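Local coordinates for protein hyaluronidase-phage associated (Streptococcus pyogenes, PDB 2WB3) that probably cleaves hyaluronan by lyase-type elimination as a trimeric phage tail fibre built round a triple-stranded beta-helix, at residues 49-52 / 56-59; 66-71 / 76-81. All coordinates share one frame; numbering follows the deposited sequence.

Contact 1. Residues 49-52 / 56-59; sequences ENPS and EYDE
Y57 lies against S52 and P51 where an Asx turn at N50 meets a type I beta turn spanning E56 to E59. Both turns belong to the loop that links strands 45-49 and 64-69 of the hyaluronate lyase. CG of Y57 is anti to its backbone N (chi1 -171°), which brings the ring over to the first turn. Y57 CB lies 3.8 Å from S52 CB and 3.9 Å from N50 OD1. At Y57 CG the nearest atom is S52 CB, at 3.5 Å. This methylene sits over one ring face, offset toward the rim, in a CH-pi contact. Further out, Y57 CE2 meets P51 CG at 3.6 Å, and the proline carbon lies at the ring edge. The tip, Y57 OH, hydrogen-bonds E27 of the second subunit, and K39 of the third makes a cation-pi contact with the ring. Beside the Y57 contact, the N50 amide and the D58 carboxylate are stacked, their planes 19° apart. The two do not bond. N50 ND2 binds D54 O of its own chain and G77 O of the second subunit, while D58 binds T78 and A79 there. The Asx turn is closed by S52 N, 2.9 Å from N50 OD1 and 54° out of the carbonyl plane.

Contact 2. Residues 66-71 / 76-81; sequences IDIVKK and KGTAAQ
The peptide between A80 and Q81 is the flat group that I68 packs against. I68 CG2 lies above the plane of this peptide, near its oxygen, 3.5 Å from A80 O. The same methyl also touches the A80 methyl, CG2 to CB 3.7 Å. I68 CD1 lies beyond it, 3.8 Å from Q81 C in the next peptide. The torsion chi1 at -58° turns CG2 toward A80 and the CG1-CD1 arm toward Q81. A80 O itself is hydrogen-bonded to T91 of the second subunit.

The touching parts of the segments run nearly opposite, 157° apart, and two waters bridge them. One links V69 O to the T78 hydroxyl, the other K71 N to G77 O. Water 1 donates to V69 O at 2.7 Å and to T78 OG1, also at 2.7 Å. T78 OG1 accepts from A80 N as well, at 3.1 Å, which forms an ST turn. The strongest partner of this hydroxyl is D58 of the third subunit. Water 2 accepts from K71 N at 3.0 Å and donates to G77 O. K70 CB packs on G77 O at 3.7 Å. G77 N is buried here without a partner.

I66 to V69 and Q81 pair in parallel with a strand of the third subunit. Parallel pairing of strands from different chains is what the triple-stranded beta-helix of this tail fibre is built on.

Contact 1 lies in the loop before strand 64-69; contact 2 starts on that strand and closes the loop after it. Their centres are 29 Å apart and they do not touch within one chain. Both are partly buried, each mixing buried and partly exposed residues. Contact 1 relies on a ring, a proline and stacked polar groups. Contact 2 pairs aliphatic packing with bridging waters. The two meet across subunits: the 49-52/56-59 turns of one chain dock on the 76-81 loop of a neighbouring copy. The interface thus joins the two contacts that the chain keeps apart.

Contact 1. Residues 49-52 / 56-59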
loop_
_atom_site.group_PDB
_atom_site.type_symbol
_atom_site.label_atom_id
_atom_site.label_comp_id
_atom_site.label_asym_id
_atom_site.label_seq_id
_atom_site.Cartn_x
_atom_site.Cartn_y
_atom_site.Cartn_z
ATOM N N GLU A 49 12.278 14.995 -12.347
ATOM C CA GLU A 49 13.636 14.972 -12.895
ATOM C C GLU A 49 13.572 14.717 -14.416
ATOM O O GLU A 49 12.881 13.827 -14.871
ATOM C CB GLU A 49 14.408 13.836 -12.224
ATOM C CG GLU A 49 15.915 13.876 -12.477
ATOM C CD GLU A 49 16.616 12.640 -11.982
ATOM O OE1 GLU A 49 16.189 12.075 -10.950
ATOM O OE2 GLU A 49 17.606 12.237 -12.636
ATOM N N ASN A 50 14.230 15.549 -15.206
ATOM C CA ASN A 50 14.357 15.290 -16.644
ATOM C C ASN A 50 14.865 13.853 -16.838
ATOM O O ASN A 50 15.874 13.450 -16.239
ATOM C CB ASN A 50 15.298 16.335 -17.253
ATOM C CG ASN A 50 15.230 16.379 -18.792
ATOM O OD1 ASN A 50 14.728 15.443 -19.439
ATOM N ND2 ASN A 50 15.637 17.506 -19.358
ATOM N N PRO A 51 14.108 13.017 -17.590
ATOM C CA PRO A 51 14.625 11.676 -17.850
ATOM C C PRO A 51 15.839 11.708 -18.819
ATOM O O PRO A 51 16.485 10.692 -18.998
ATOM C CB PRO A 51 13.484 10.991 -18.605
ATOM C CG PRO A 51 12.693 12.088 -19.220
ATOM C CD PRO A 51 12.778 13.242 -18.197
ATOM N N SER A 52 16.099 12.849 -19.449
ATOM C CA SER A 52 17.149 12.932 -20.484
ATOM C C SER A 52 18.159 14.020 -20.131
ATOM O O SER A 52 17.839 14.984 -19.436
ATOM C CB SER A 52 16.498 13.309 -21.823
ATOM O OG SER A 52 17.463 13.717 -22.802
ATOM N N GLU A 56 15.642 20.311 -23.283
ATOM C CA GLU A 56 14.341 20.648 -23.816
ATOM C C GLU A 56 13.456 19.434 -23.951
ATOM O O GLU A 56 12.289 19.554 -24.343
ATOM C CB GLU A 56 14.459 21.273 -25.192
ATOM C CG GLU A 56 15.409 22.414 -25.287
ATOM C CD GLU A 56 15.215 23.121 -26.604
ATOM O OE1 GLU A 56 14.675 24.247 -26.553
ATOM O OE2 GLU A 56 15.517 22.528 -27.673
ATOM N N TYR A 57 13.997 18.278 -23.614
ATOM C CA TYR A 57 13.318 17.020 -23.776
ATOM C C TYR A 57 11.966 16.934 -23.029
ATOM O O TYR A 57 10.998 16.319 -23.542
ATOM C CB TYR A 57 14.188 15.939 -23.220
ATOM C CG TYR A 57 13.707 14.546 -23.519
ATOM C CD1 TYR A 57 13.935 13.981 -24.771
ATOM C CD2 TYR A 57 13.060 13.772 -22.550
ATOM C CE1 TYR A 57 13.534 12.726 -25.053
ATOM C CE2 TYR A 57 12.672 12.486 -22.828
ATOM C CZ TYR A 57 12.903 11.971 -24.084
ATOM O OH TYR A 57 12.535 10.683 -24.403
ATOM N N ASP A 58 11.918 17.517 -21.823
ATOM C CA ASP A 58 10.734 17.411 -20.908
ATOM C C ASP A 58 9.893 18.688 -20.911
ATOM O O ASP A 58 9.223 19.021 -19.907
ATOM C CB ASP A 58 11.231 17.086 -19.481
ATOM C CG ASP A 58 12.217 18.125 -18.936
ATOM O OD1 ASP A 58 12.562 19.136 -19.618
ATOM O OD2 ASP A 58 12.588 17.985 -17.762
ATOM N N GLU A 59 9.923 19.448 -22.024
ATOM C CA GLU A 59 9.205 20.697 -22.064
ATOM C C GLU A 59 7.664 20.607 -21.851
ATOM O O GLU A 59 7.046 21.613 -21.441
ATOM C CB GLU A 59 9.487 21.441 -23.354
ATOM C CG GLU A 59 9.026 20.716 -24.596
ATOM C CD GLU A 59 9.252 21.585 -25.836
ATOM O OE1 GLU A 59 10.154 22.453 -25.783
ATOM O OE2 GLU A 59 8.514 21.430 -26.835
#

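Contact 2. Residues 66-71 / 76-81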
loop_
_atom_site.group_PDB
_atom_site.type_symbol
_atom_site.label_atom_id
_atom_site.label_comp_id
_atom_site.label_asym_id
_atom_site.label_seq_id
_atom_site.Cartn_x
_atom_site.Cartn_y
_atom_site.Cartn_z
ATOM N N ILE A 66 -3.060 18.948 -13.214
ATOM C CA ILE A 66 -4.463 18.874 -12.704
ATOM C C ILE A 66 -5.416 18.957 -13.884
ATOM O O ILE A 66 -5.294 19.845 -14.700
ATOM C CB ILE A 66 -4.763 20.043 -11.757
ATOM C CG1 ILE A 66 -4.048 19.729 -10.404
ATOM C CG2 ILE A 66 -6.307 20.235 -11.475
ATOM C CD1 ILE A 66 -4.054 20.867 -9.481
ATOM N N ASP A 67 -6.374 18.042 -13.948
ATOM C CA ASP A 67 -7.463 18.206 -14.905
ATOM C C ASP A 67 -8.818 18.219 -14.198
ATOM O O ASP A 67 -9.026 17.490 -13.249
ATOM C CB ASP A 67 -7.432 17.079 -15.923
ATOM C CG ASP A 67 -8.230 17.408 -17.175
ATOM O OD1 ASP A 67 -8.663 18.533 -17.379
ATOM O OD2 ASP A 67 -8.419 16.515 -18.002
ATOM N N ILE A 68 -9.726 19.049 -14.688
ATOM C CA ILE A 68 -11.033 19.270 -14.058
ATOM C C ILE A 68 -12.042 18.931 -15.159
ATOM O O ILE A 68 -12.102 19.655 -16.151
ATOM C CB ILE A 68 -11.136 20.730 -13.689
ATOM C CG1 ILE A 68 -9.977 21.129 -12.753
ATOM C CG2 ILE A 68 -12.459 21.016 -12.901
ATOM C CD1 ILE A 68 -9.810 22.677 -12.651
ATOM N N VAL A 69 -12.751 17.810 -15.035
ATOM C CA VAL A 69 -13.608 17.325 -16.139
ATOM C C VAL A 69 -15.089 17.129 -15.729
ATOM O O VAL A 69 -15.411 16.960 -14.545
ATOM C CB VAL A 69 -13.066 16.031 -16.772
ATOM C CG1 VAL A 69 -11.661 16.244 -17.346
ATOM C CG2 VAL A 69 -13.084 14.804 -15.801
ATOM N N LYS A 70 -15.986 17.140 -16.725
ATOM C CA LYS A 70 -17.401 16.790 -16.519
ATOM C C LYS A 70 -17.575 15.330 -16.300
ATOM O O LYS A 70 -16.672 14.545 -16.555
ATOM C CB LYS A 70 -18.228 17.186 -17.736
ATOM C CG LYS A 70 -17.717 16.610 -19.048
ATOM C CD LYS A 70 -18.632 17.224 -20.158
ATOM C CE LYS A 70 -18.240 16.821 -21.555
ATOM N NZ LYS A 70 -18.028 15.369 -21.479
ATOM N N LYS A 71 -18.756 14.940 -15.844
ATOM C CA LYS A 71 -19.069 13.533 -15.721
ATOM C C LYS A 71 -18.895 12.866 -17.112
ATOM O O LYS A 71 -19.428 13.377 -18.073
ATOM C CB LYS A 71 -20.526 13.374 -15.238
ATOM C CG LYS A 71 -20.981 11.921 -15.036
ATOM C CD LYS A 71 -22.188 11.976 -14.120
ATOM C CE LYS A 71 -22.540 10.623 -13.496
ATOM N NZ LYS A 71 -22.630 9.623 -14.573
ATOM N N LYS A 76 -23.037 17.699 -18.192
ATOM C CA LYS A 76 -23.254 18.989 -18.867
ATOM C C LYS A 76 -22.194 20.014 -18.566
ATOM O O LYS A 76 -22.236 21.102 -19.133
ATOM C CB LYS A 76 -24.593 19.604 -18.480
ATOM C CG LYS A 76 -25.777 18.635 -18.591
ATOM C CD LYS A 76 -25.937 18.150 -20.023
ATOM C CE LYS A 76 -27.375 17.694 -20.290
ATOM N NZ LYS A 76 -27.511 17.150 -21.674
ATOM N N GLY A 77 -21.236 19.688 -17.688
ATOM C CA GLY A 77 -20.208 20.662 -17.301
ATOM C C GLY A 77 -19.716 20.434 -15.866
ATOM O O GLY A 77 -19.969 19.397 -15.280
ATOM N N THR A 78 -18.977 21.389 -15.349
ATOM C CA THR A 78 -18.413 21.320 -13.993
ATOM C C THR A 78 -18.113 22.728 -13.553
ATOM O O THR A 78 -17.925 23.625 -14.356
ATOM C CB THR A 78 -17.127 20.435 -13.955
ATOM O OG1 THR A 78 -16.571 20.458 -12.639
ATOM C CG2 THR A 78 -16.081 20.978 -14.929
ATOM N N ALA A 79 -18.164 22.954 -12.261
ATOM C CA ALA A 79 -17.814 24.218 -11.719
ATOM C C ALA A 79 -16.671 24.000 -10.692
ATOM O O ALA A 79 -16.386 24.892 -9.914
ATOM C CB ALA A 79 -19.025 24.789 -10.999
ATOM N N ALA A 80 -16.071 22.809 -10.686
ATOM C CA ALA A 80 -14.972 22.504 -9.748
ATOM C C ALA A 80 -13.779 23.400 -10.004
ATOM O O ALA A 80 -13.500 23.869 -11.135
ATOM C CB ALA A 80 -14.565 21.021 -9.801
ATOM N N GLN A 81 -13.062 23.628 -8.919
ATOM C CA GLN A 81 -11.926 24.523 -8.856
ATOM C C GLN A 81 -10.638 23.735 -9.076
ATOM O O GLN A 81 -10.600 22.538 -8.910
ATOM C CB GLN A 81 -11.911 25.153 -7.463
ATOM C CG GLN A 81 -13.028 26.145 -7.277
ATOM C CD GLN A 81 -13.392 26.339 -5.827
ATOM O OE1 GLN A 81 -13.603 25.380 -5.074
ATOM N NE2 GLN A 81 -13.430 27.551 -5.420
HETATM O O HOH W 1 -14.627 18.553 -12.478
HETATM O O HOH W 2 -21.007 16.856 -15.467
#